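Exoglucanase A (Cellulomonas fimi, PDB 7CBD) hydrolyses the beta-1,4-glucosidic bonds of cellulose with inversion of configuration, releasing cellobiose from non-reducing chain ends, and is represented here by its family 6 catalytic domain. Local coordinates at residues K41-A46 with G433-E438; I193-W198 with N235-E240; N252-R257 with T314-Y319. All coordinates share one frame; numbering follows the deposited sequence. Where two conformers were deposited one is given.

Contact 1. Residues K41-A46 with G433-E438; sequences KMRTVA and GTTPVE
R43 reaches from the helix to the backbone of T434 and grips a single carbonyl oxygen with two nitrogens. NE approaches T434 O at 2.8 Å and NH2 meets T434 O at 2.9 Å, a side-on grip with the oxygen 17° out of the guanidinium plane. The arginine chain bends at its third torsion (chi3 -63°), which places NE beside this carbonyl. T435 OG1 lies near the guanidinium plane at its edge, while the P436 ring crosses the arginine at about a right angle, its CD 3.7 Å from R43 NE. At T44, the next residue of the helix, OG1 accepts from T434 OG1 at 2.7 Å. In both threonines OG1 stands anti to the carbonyl carbon, and the two side chains cross obliquely. T44 OG1 is also hydrogen-bonded to G432 O, which continues the polar chain. An alanine in place of R43 would probably leave T434 O without these two donors and the tail around P436 less firmly held. The contact lies at the surface, where the loop after helix 417-425 packs against helix 36-45, whose M42 and V45 pack on helices 19-30 and 417-425, with a backbone hydrogen bond between T434 and A40 alongside.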
loop_
_atom_site.group_PDB
_atom_site.type_symbol
_atom_site.label_atom_id
_atom_site.label_comp_id
_atom_site.label_asym_id
_atom_site.label_seq_id
_atom_site.Cartn_x
_atom_site.Cartn_y
_atom_site.Cartn_z
ATOM N N LYS A 41 22.863 -0.471 -4.649
ATOM C CA LYS A 41 21.497 0.035 -4.765
ATOM C C LYS A 41 20.626 -0.462 -3.617
ATOM O O LYS A 41 19.826 0.298 -3.058
ATOM C CB LYS A 41 20.887 -0.408 -6.093
ATOM C CG LYS A 41 21.497 0.224 -7.333
ATOM C CD LYS A 41 20.818 -0.367 -8.565
ATOM C CE LYS A 41 21.130 0.384 -9.841
ATOM N NZ LYS A 41 20.324 -0.167 -10.971
ATOM N N MET A 42 20.769 -1.739 -3.254
ATOM C CA MET A 42 20.028 -2.263 -2.111
ATOM C C MET A 42 20.369 -1.498 -0.838
ATOM O O MET A 42 19.480 -1.193 -0.036
ATOM C CB MET A 42 20.291 -3.758 -1.942
ATOM C CG MET A 42 19.760 -4.599 -3.085
ATOM S SD MET A 42 19.995 -6.359 -2.764
ATOM C CE MET A 42 19.008 -7.075 -4.076
ATOM N N ARG A 43 21.647 -1.147 -0.647
ATOM C CA ARG A 43 22.010 -0.368 0.533
ATOM C C ARG A 43 21.296 0.980 0.558
ATOM O O ARG A 43 20.881 1.448 1.622
ATOM C CB ARG A 43 23.526 -0.209 0.624
ATOM C CG ARG A 43 24.240 -1.529 0.907
ATOM C CD ARG A 43 25.694 -1.336 1.298
ATOM N NE ARG A 43 26.491 -0.733 0.231
ATOM C CZ ARG A 43 27.198 -1.421 -0.665
ATOM N NH1 ARG A 43 27.206 -2.751 -0.652
ATOM N NH2 ARG A 43 27.899 -0.772 -1.585
ATOM N N THR A 44 21.122 1.613 -0.607
ATOM C CA THR A 44 20.352 2.856 -0.658
ATOM C C THR A 44 18.907 2.629 -0.232
ATOM O O THR A 44 18.337 3.429 0.519
ATOM C CB THR A 44 20.399 3.441 -2.068
ATOM O OG1 THR A 44 21.760 3.687 -2.421
ATOM C CG2 THR A 44 19.605 4.746 -2.144
ATOM N N VAL A 45 18.303 1.536 -0.696
ATOM C CA VAL A 45 16.919 1.233 -0.337
ATOM C C VAL A 45 16.762 1.105 1.174
ATOM O O VAL A 45 15.747 1.532 1.745
ATOM C CB VAL A 45 16.463 -0.032 -1.084
ATOM C CG1 VAL A 45 15.115 -0.532 -0.572
ATOM C CG2 VAL A 45 16.396 0.233 -2.580
ATOM N N ALA A 46 17.766 0.530 1.846
ATOM C CA ALA A 46 17.701 0.287 3.289
ATOM C C ALA A 46 17.567 1.563 4.112
ATOM O O ALA A 46 17.149 1.498 5.276
ATOM C CB ALA A 46 18.941 -0.489 3.743
ATOM N N GLY A 433 23.575 4.068 -6.005
ATOM C CA GLY A 433 24.215 3.226 -5.008
ATOM C C GLY A 433 24.761 4.008 -3.825
ATOM O O GLY A 433 25.110 5.183 -3.928
ATOM N N THR A 434 24.821 3.333 -2.678
ATOM C CA THR A 434 25.446 3.851 -1.465
ATOM C C THR A 434 26.604 2.932 -1.110
ATOM O O THR A 434 26.447 1.706 -1.121
ATOM C CB THR A 434 24.442 3.873 -0.300
ATOM O OG1 THR A 434 23.380 4.784 -0.595
ATOM C CG2 THR A 434 25.127 4.310 0.989
ATOM N N THR A 435 27.758 3.517 -0.793
ATOM C CA THR A 435 28.961 2.753 -0.474
ATOM C C THR A 435 29.527 3.247 0.849
ATOM O O THR A 435 29.835 4.451 0.977
ATOM C CB THR A 435 29.995 2.897 -1.591
ATOM O OG1 THR A 435 29.435 2.401 -2.812
ATOM C CG2 THR A 435 31.267 2.119 -1.262
ATOM N N PRO A 436 29.692 2.384 1.847
ATOM C CA PRO A 436 30.305 2.836 3.101
ATOM C C PRO A 436 31.756 3.244 2.892
ATOM O O PRO A 436 32.453 2.739 2.005
ATOM C CB PRO A 436 30.198 1.614 4.019
ATOM C CG PRO A 436 29.978 0.460 3.124
ATOM C CD PRO A 436 29.293 0.968 1.893
ATOM N N VAL A 437 32.206 4.166 3.746
ATOM C CA VAL A 437 33.511 4.799 3.574
ATOM C C VAL A 437 34.643 3.777 3.596
ATOM O O VAL A 437 35.643 3.935 2.886
ATOM C CB VAL A 437 33.701 5.931 4.610
ATOM C CG1 VAL A 437 33.681 5.380 6.035
ATOM C CG2 VAL A 437 34.982 6.712 4.330
ATOM N N GLU A 438 34.504 2.709 4.387
ATOM C CA GLU A 438 35.569 1.716 4.486
ATOM C C GLU A 438 35.805 0.974 3.176
ATOM O O GLU A 438 36.905 0.446 2.967
ATOM C CB GLU A 438 35.279 0.722 5.615
ATOM C CG GLU A 438 34.002 -0.085 5.435
ATOM C CD GLU A 438 32.812 0.517 6.159
ATOM O OE1 GLU A 438 32.831 1.737 6.440
ATOM O OE2 GLU A 438 31.857 -0.237 6.449
#

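Contact 2. Residues I193-W198 with N235-E240; sequences IGHSGW and NTTPLE
H195 meets T237 at its ring nitrogen and N235 over a ring face, so the imidazole joins its own segment to the 235-240 loop at two points. Its CB points toward the 235-240 segment, and the first torsion (chi1 66°) sets CG between the backbone N and the carbonyl carbon. From CG, 4.0 Å from N235 CG, the ring passes under the asparagine amide; the two planes are stacked, 25° apart. On one branch, ND1 shares a hydrogen bond of 2.8 Å with T237 OG1, in which either atom could be the donor. The next atom, CE1, lies 3.4 Å from T237 OG1 and also near N235 OD1. On the other branch, CD2 approaches N235 ND2 at 3.7 Å. At the tip, NE2 is 3.4 Å from N235 ND2, which stands over the ring face toward its rim, with an angle too poor for a hydrogen bond. The opposite face carries the backbone N of W198, in the helix that H195 precedes as N-cap residue. The next residue, S196, brings OG to 3.3 Å from T237 CG2 and hydrogen-bonds through it to E270.

The amide is itself fixed: N235 OD1 accepts from T236 N at 2.8 Å and from R328 NH1. These loops follow the adjacent parallel strands 187-192 and 228-231 of the family 6 barrel, and the side chains of H195 and N235 lie about 8 Å from those of the predicted proton donor D149 and nucleophile D371, respectively. The chemistry implies a buried polar network in which R328, bonded through NH1 to N235 OD1 and through NH2 to T237 OG1, holds both the amide and the hydroxyl that H195 meets.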
loop_
_atom_site.group_PDB
_atom_site.type_symbol
_atom_site.label_atom_id
_atom_site.label_comp_id
_atom_site.label_asym_id
_atom_site.label_seq_id
_atom_site.Cartn_x
_atom_site.Cartn_y
_atom_site.Cartn_z
ATOM N N ILE A 193 -7.987 3.485 0.122
ATOM C CA ILE A 193 -8.933 3.642 -0.983
ATOM C C ILE A 193 -8.597 2.741 -2.170
ATOM O O ILE A 193 -8.888 3.079 -3.323
ATOM C CB ILE A 193 -9.123 5.118 -1.398
ATOM C CG1 ILE A 193 -7.808 5.740 -1.878
ATOM C CG2 ILE A 193 -9.746 5.901 -0.264
ATOM C CD1 ILE A 193 -8.017 6.972 -2.727
ATOM N N GLY A 194 -8.019 1.572 -1.908
ATOM C CA GLY A 194 -7.747 0.685 -3.028
ATOM C C GLY A 194 -6.815 1.346 -4.022
ATOM O O GLY A 194 -5.875 2.054 -3.647
ATOM N N HIS A 195 -7.077 1.122 -5.307
ATOM C CA HIS A 195 -6.256 1.680 -6.375
ATOM C C HIS A 195 -7.113 1.771 -7.629
ATOM O O HIS A 195 -8.228 1.249 -7.678
ATOM C CB HIS A 195 -5.000 0.837 -6.632
ATOM C CG HIS A 195 -5.290 -0.533 -7.165
ATOM N ND1 HIS A 195 -5.033 -0.897 -8.471
ATOM C CD2 HIS A 195 -5.835 -1.623 -6.572
ATOM C CE1 HIS A 195 -5.396 -2.154 -8.655
ATOM N NE2 HIS A 195 -5.881 -2.619 -7.518
ATOM N N SER A 196 -6.562 2.402 -8.671
ATOM C CA SER A 196 -7.375 2.660 -9.856
ATOM C C SER A 196 -7.794 1.384 -10.572
ATOM O O SER A 196 -8.843 1.366 -11.221
ATOM C CB SER A 196 -6.653 3.591 -10.831
ATOM O OG SER A 196 -5.376 3.094 -11.200
ATOM N N GLY A 197 -6.991 0.323 -10.495
ATOM C CA GLY A 197 -7.358 -0.925 -11.142
ATOM C C GLY A 197 -8.481 -1.674 -10.460
ATOM O O GLY A 197 -8.929 -2.708 -10.965
ATOM N N TRP A 198 -8.947 -1.177 -9.316
ATOM C CA TRP A 198 -10.084 -1.730 -8.596
ATOM C C TRP A 198 -11.277 -0.789 -8.626
ATOM O O TRP A 198 -12.400 -1.220 -8.912
ATOM C CB TRP A 198 -9.648 -1.999 -7.144
ATOM C CG TRP A 198 -10.658 -2.662 -6.239
ATOM C CD1 TRP A 198 -11.868 -3.212 -6.580
ATOM C CD2 TRP A 198 -10.522 -2.838 -4.829
ATOM N NE1 TRP A 198 -12.483 -3.726 -5.461
ATOM C CE2 TRP A 198 -11.677 -3.505 -4.374
ATOM C CE3 TRP A 198 -9.530 -2.495 -3.905
ATOM C CZ2 TRP A 198 -11.863 -3.835 -3.037
ATOM C CZ3 TRP A 198 -9.718 -2.818 -2.583
ATOM C CH2 TRP A 198 -10.878 -3.478 -2.158
ATOM N N ASN A 235 0.041 -2.569 -3.623
ATOM C CA ASN A 235 -0.238 -2.816 -5.029
ATOM C C ASN A 235 0.873 -2.221 -5.881
ATOM O O ASN A 235 1.885 -1.726 -5.372
ATOM C CB ASN A 235 -1.637 -2.312 -5.417
ATOM C CG ASN A 235 -2.270 -3.145 -6.529
ATOM O OD1 ASN A 235 -1.963 -2.962 -7.708
ATOM N ND2 ASN A 235 -3.136 -4.076 -6.158
ATOM N N THR A 236 0.691 -2.307 -7.196
ATOM C CA THR A 236 1.728 -1.949 -8.149
ATOM C C THR A 236 1.243 -1.021 -9.251
ATOM O O THR A 236 2.024 -0.712 -10.153
ATOM C CB THR A 236 2.356 -3.206 -8.774
ATOM O OG1 THR A 236 1.341 -3.968 -9.439
ATOM C CG2 THR A 236 3.007 -4.069 -7.709
ATOM N N THR A 237 0.005 -0.550 -9.202
ATOM C CA THR A 237 -0.488 0.300 -10.275
ATOM C C THR A 237 0.398 1.538 -10.382
ATOM O O THR A 237 0.705 2.161 -9.357
ATOM C CB THR A 237 -1.928 0.684 -9.978
ATOM O OG1 THR A 237 -2.706 -0.517 -9.911
ATOM C CG2 THR A 237 -2.479 1.593 -11.064
ATOM N N PRO A 238 0.860 1.905 -11.581
ATOM C CA PRO A 238 1.878 2.958 -11.679
ATOM C C PRO A 238 1.394 4.300 -11.166
ATOM O O PRO A 238 0.204 4.619 -11.192
ATOM C CB PRO A 238 2.197 3.034 -13.179
ATOM C CG PRO A 238 1.127 2.285 -13.858
ATOM C CD PRO A 238 0.596 1.273 -12.883
ATOM N N LEU A 239 2.359 5.093 -10.711
ATOM C CA LEU A 239 2.083 6.472 -10.339
ATOM C C LEU A 239 1.541 7.246 -11.535
ATOM O O LEU A 239 0.515 7.930 -11.440
ATOM C CB LEU A 239 3.368 7.105 -9.803
ATOM C CG LEU A 239 3.234 8.503 -9.211
ATOM C CD1 LEU A 239 2.304 8.484 -7.991
ATOM C CD2 LEU A 239 4.597 9.056 -8.848
ATOM N N GLU A 240 2.228 7.147 -12.672
ATOM C CA GLU A 240 1.798 7.751 -13.923
ATOM C C GLU A 240 2.078 6.783 -15.061
ATOM O O GLU A 240 3.047 6.017 -15.022
ATOM C CB GLU A 240 2.542 9.063 -14.223
ATOM C CG GLU A 240 2.099 10.231 -13.364
ATOM C CD GLU A 240 2.496 11.570 -13.948
ATOM O OE1 GLU A 240 3.702 11.879 -13.940
ATOM O OE2 GLU A 240 1.599 12.311 -14.413
#

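Contact 3. Residues N252-R257 with T314-Y319; sequences NNTPIR and TDVNAY
V316 and Y319 turn their side chains toward T254 and I256, and D315 caps the start of their helix. At T314 the contact is made through solvent: one water donates to T314 O at 3.1 Å and accepts a weak bond from T254 OG1. D315 then serves as N-cap. Its OD2, met on the anti side of the carboxylate, accepts from A318 N at 2.9 Å with a nearly straight N-H...O angle of 165°, and its backbone O accepts from Y319 N.

V316 makes the largest share of the contact. With CG1 anti to the carbonyl carbon (chi1 -59°), this methyl lies 3.5 Å from T254 O and 3.6 Å from T254 CG2. The valine and threonine side chains cross at about a right angle, and V316 CG2 approaches T254 CG2 at 4.0 Å. V316 CG1 also faces I256 CG2 at 4.3 Å. N317 points away from the hairpin strand at its CB, and its OD1 accepts from K260 N. One turn beyond D315, Y319 offers CD2 to I256 CG2 at 4.0 Å, the methyl coming obliquely to the ring; I251, on the partner strand 250-251, touches both residues.

Helix 316-323 thus sits against a small antiparallel hairpin, strands 250-251 and 254-255, far from the predicted catalytic residues. No direct hydrogen bond crosses between the two segments, so their union rests mainly on van der Waals contacts of methyls, a carbonyl oxygen and the tyrosine ring, with a single water bridging the more open end and the aspartate cap probably helping to neutralise the helix dipole.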
loop_
_atom_site.group_PDB
_atom_site.type_symbol
_atom_site.label_atom_id
_atom_site.label_comp_id
_atom_site.label_asym_id
_atom_site.label_seq_id
_atom_site.Cartn_x
_atom_site.Cartn_y
_atom_site.Cartn_z
ATOM N N ASN A 252 -8.879 5.651 -34.532
ATOM C CA ASN A 252 -9.826 5.201 -35.550
ATOM C C ASN A 252 -11.195 4.899 -34.942
ATOM O O ASN A 252 -11.783 3.837 -35.156
ATOM C CB ASN A 252 -9.272 4.022 -36.355
ATOM C CG ASN A 252 -8.172 4.441 -37.314
ATOM O OD1 ASN A 252 -7.785 5.611 -37.361
ATOM N ND2 ASN A 252 -7.663 3.487 -38.086
ATOM N N ASN A 253 -11.695 5.857 -34.158
ATOM C CA ASN A 253 -13.013 5.767 -33.519
ATOM C C ASN A 253 -13.108 4.608 -32.523
ATOM O O ASN A 253 -14.189 4.065 -32.292
ATOM C CB ASN A 253 -14.149 5.726 -34.555
ATOM C CG ASN A 253 -15.504 6.100 -33.969
ATOM O OD1 ASN A 253 -15.603 6.972 -33.108
ATOM N ND2 ASN A 253 -16.554 5.435 -34.442
ATOM N N THR A 254 -11.986 4.212 -31.919
ATOM C CA THR A 254 -11.987 3.197 -30.863
ATOM C C THR A 254 -11.243 3.749 -29.656
ATOM O O THR A 254 -10.046 4.084 -29.768
ATOM C CB THR A 254 -11.350 1.889 -31.335
ATOM O OG1 THR A 254 -11.997 1.462 -32.535
ATOM C CG2 THR A 254 -11.515 0.804 -30.278
ATOM N N PRO A 255 -11.893 3.882 -28.501
ATOM C CA PRO A 255 -11.199 4.417 -27.319
ATOM C C PRO A 255 -10.143 3.440 -26.823
ATOM O O PRO A 255 -10.402 2.244 -26.688
ATOM C CB PRO A 255 -12.331 4.590 -26.292
ATOM C CG PRO A 255 -13.610 4.579 -27.110
ATOM C CD PRO A 255 -13.327 3.653 -28.253
ATOM N N ILE A 256 -8.944 3.955 -26.537
ATOM C CA ILE A 256 -7.920 3.076 -25.983
ATOM C C ILE A 256 -8.328 2.519 -24.629
ATOM O O ILE A 256 -7.856 1.446 -24.238
ATOM C CB ILE A 256 -6.512 3.719 -25.944
ATOM C CG1 ILE A 256 -6.447 4.865 -24.922
ATOM C CG2 ILE A 256 -6.093 4.157 -27.344
ATOM C CD1 ILE A 256 -5.021 5.285 -24.556
ATOM N N ARG A 257 -9.209 3.212 -23.897
ATOM C CA ARG A 257 -9.670 2.672 -22.619
ATOM C C ARG A 257 -10.481 1.391 -22.789
ATOM O O ARG A 257 -10.610 0.625 -21.828
ATOM C CB ARG A 257 -10.472 3.717 -21.834
ATOM C CG ARG A 257 -11.788 4.091 -22.491
ATOM C CD ARG A 257 -12.573 5.110 -21.657
ATOM N NE ARG A 257 -13.800 5.550 -22.320
ATOM C CZ ARG A 257 -15.032 5.281 -21.887
ATOM N NH1 ARG A 257 -15.213 4.571 -20.782
ATOM N NH2 ARG A 257 -16.088 5.726 -22.560
ATOM N N THR A 314 -2.351 0.911 -35.063
ATOM C CA THR A 314 -3.745 1.150 -35.421
ATOM C C THR A 314 -4.719 0.365 -34.551
ATOM O O THR A 314 -5.925 0.631 -34.601
ATOM C CB THR A 314 -3.981 0.801 -36.901
ATOM O OG1 THR A 314 -3.637 -0.570 -37.143
ATOM C CG2 THR A 314 -3.137 1.686 -37.803
ATOM N N ASP A 315 -4.224 -0.591 -33.769
ATOM C CA ASP A 315 -5.045 -1.485 -32.968
ATOM C C ASP A 315 -4.923 -1.079 -31.505
ATOM O O ASP A 315 -3.806 -0.942 -30.994
ATOM C CB ASP A 315 -4.547 -2.920 -33.147
ATOM C CG ASP A 315 -5.294 -3.902 -32.288
ATOM O OD1 ASP A 315 -6.418 -4.280 -32.668
ATOM O OD2 ASP A 315 -4.764 -4.297 -31.229
ATOM N N VAL A 316 -6.064 -0.889 -30.828
ATOM C CA VAL A 316 -6.014 -0.313 -29.480
ATOM C C VAL A 316 -5.310 -1.245 -28.499
ATOM O O VAL A 316 -4.606 -0.784 -27.597
ATOM C CB VAL A 316 -7.393 0.161 -28.965
ATOM C CG1 VAL A 316 -7.993 1.221 -29.878
ATOM C CG2 VAL A 316 -8.349 -1.001 -28.748
ATOM N N ASN A 317 -5.471 -2.559 -28.660
ATOM C CA ASN A 317 -4.833 -3.477 -27.722
ATOM C C ASN A 317 -3.326 -3.522 -27.928
ATOM O O ASN A 317 -2.564 -3.500 -26.957
ATOM C CB ASN A 317 -5.457 -4.865 -27.828
ATOM C CG ASN A 317 -6.719 -4.977 -27.021
ATOM O OD1 ASN A 317 -6.692 -4.850 -25.798
ATOM N ND2 ASN A 317 -7.845 -5.172 -27.698
ATOM N N ALA A 318 -2.877 -3.572 -29.186
ATOM C CA ALA A 318 -1.446 -3.506 -29.455
ATOM C C ALA A 318 -0.871 -2.182 -28.976
ATOM O O ALA A 318 0.232 -2.138 -28.415
ATOM C CB ALA A 318 -1.189 -3.697 -30.952
ATOM N N TYR A 319 -1.613 -1.092 -29.177
ATOM C CA TYR A 319 -1.153 0.219 -28.733
ATOM C C TYR A 319 -1.000 0.251 -27.223
ATOM O O TYR A 319 0.032 0.688 -26.700
ATOM C CB TYR A 319 -2.146 1.287 -29.187
ATOM C CG TYR A 319 -1.720 2.704 -28.887
ATOM C CD1 TYR A 319 -0.898 3.399 -29.764
ATOM C CD2 TYR A 319 -2.152 3.355 -27.736
ATOM C CE1 TYR A 319 -0.510 4.701 -29.499
ATOM C CE2 TYR A 319 -1.771 4.659 -27.463
ATOM C CZ TYR A 319 -0.949 5.331 -28.354
ATOM O OH TYR A 319 -0.553 6.627 -28.104
HETATM O O HOH W 1 -8.726 1.324 -33.512
#

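Only contact 2 lies deep in the domain, about 9 Å from the chain centre, whereas contacts 1 and 3 sit about 25 and 31 Å out. Place and chemistry do not match simply. The central contact 2 is polar, with an imidazole held between loops that follow neighbouring barrel strands. The outlying contact 3 is largely apolar, its touching residues mostly buried between a helix and a hairpin. Contact 1, on the surface, joins a helix to the late chain by hydrogen bonds. The three share no helix or strand and touch nowhere; contacts 2 and 3 come nearest, about 11 Å apart at their closest atoms, and follow one another along the chain, both within the span that contact 1 brackets.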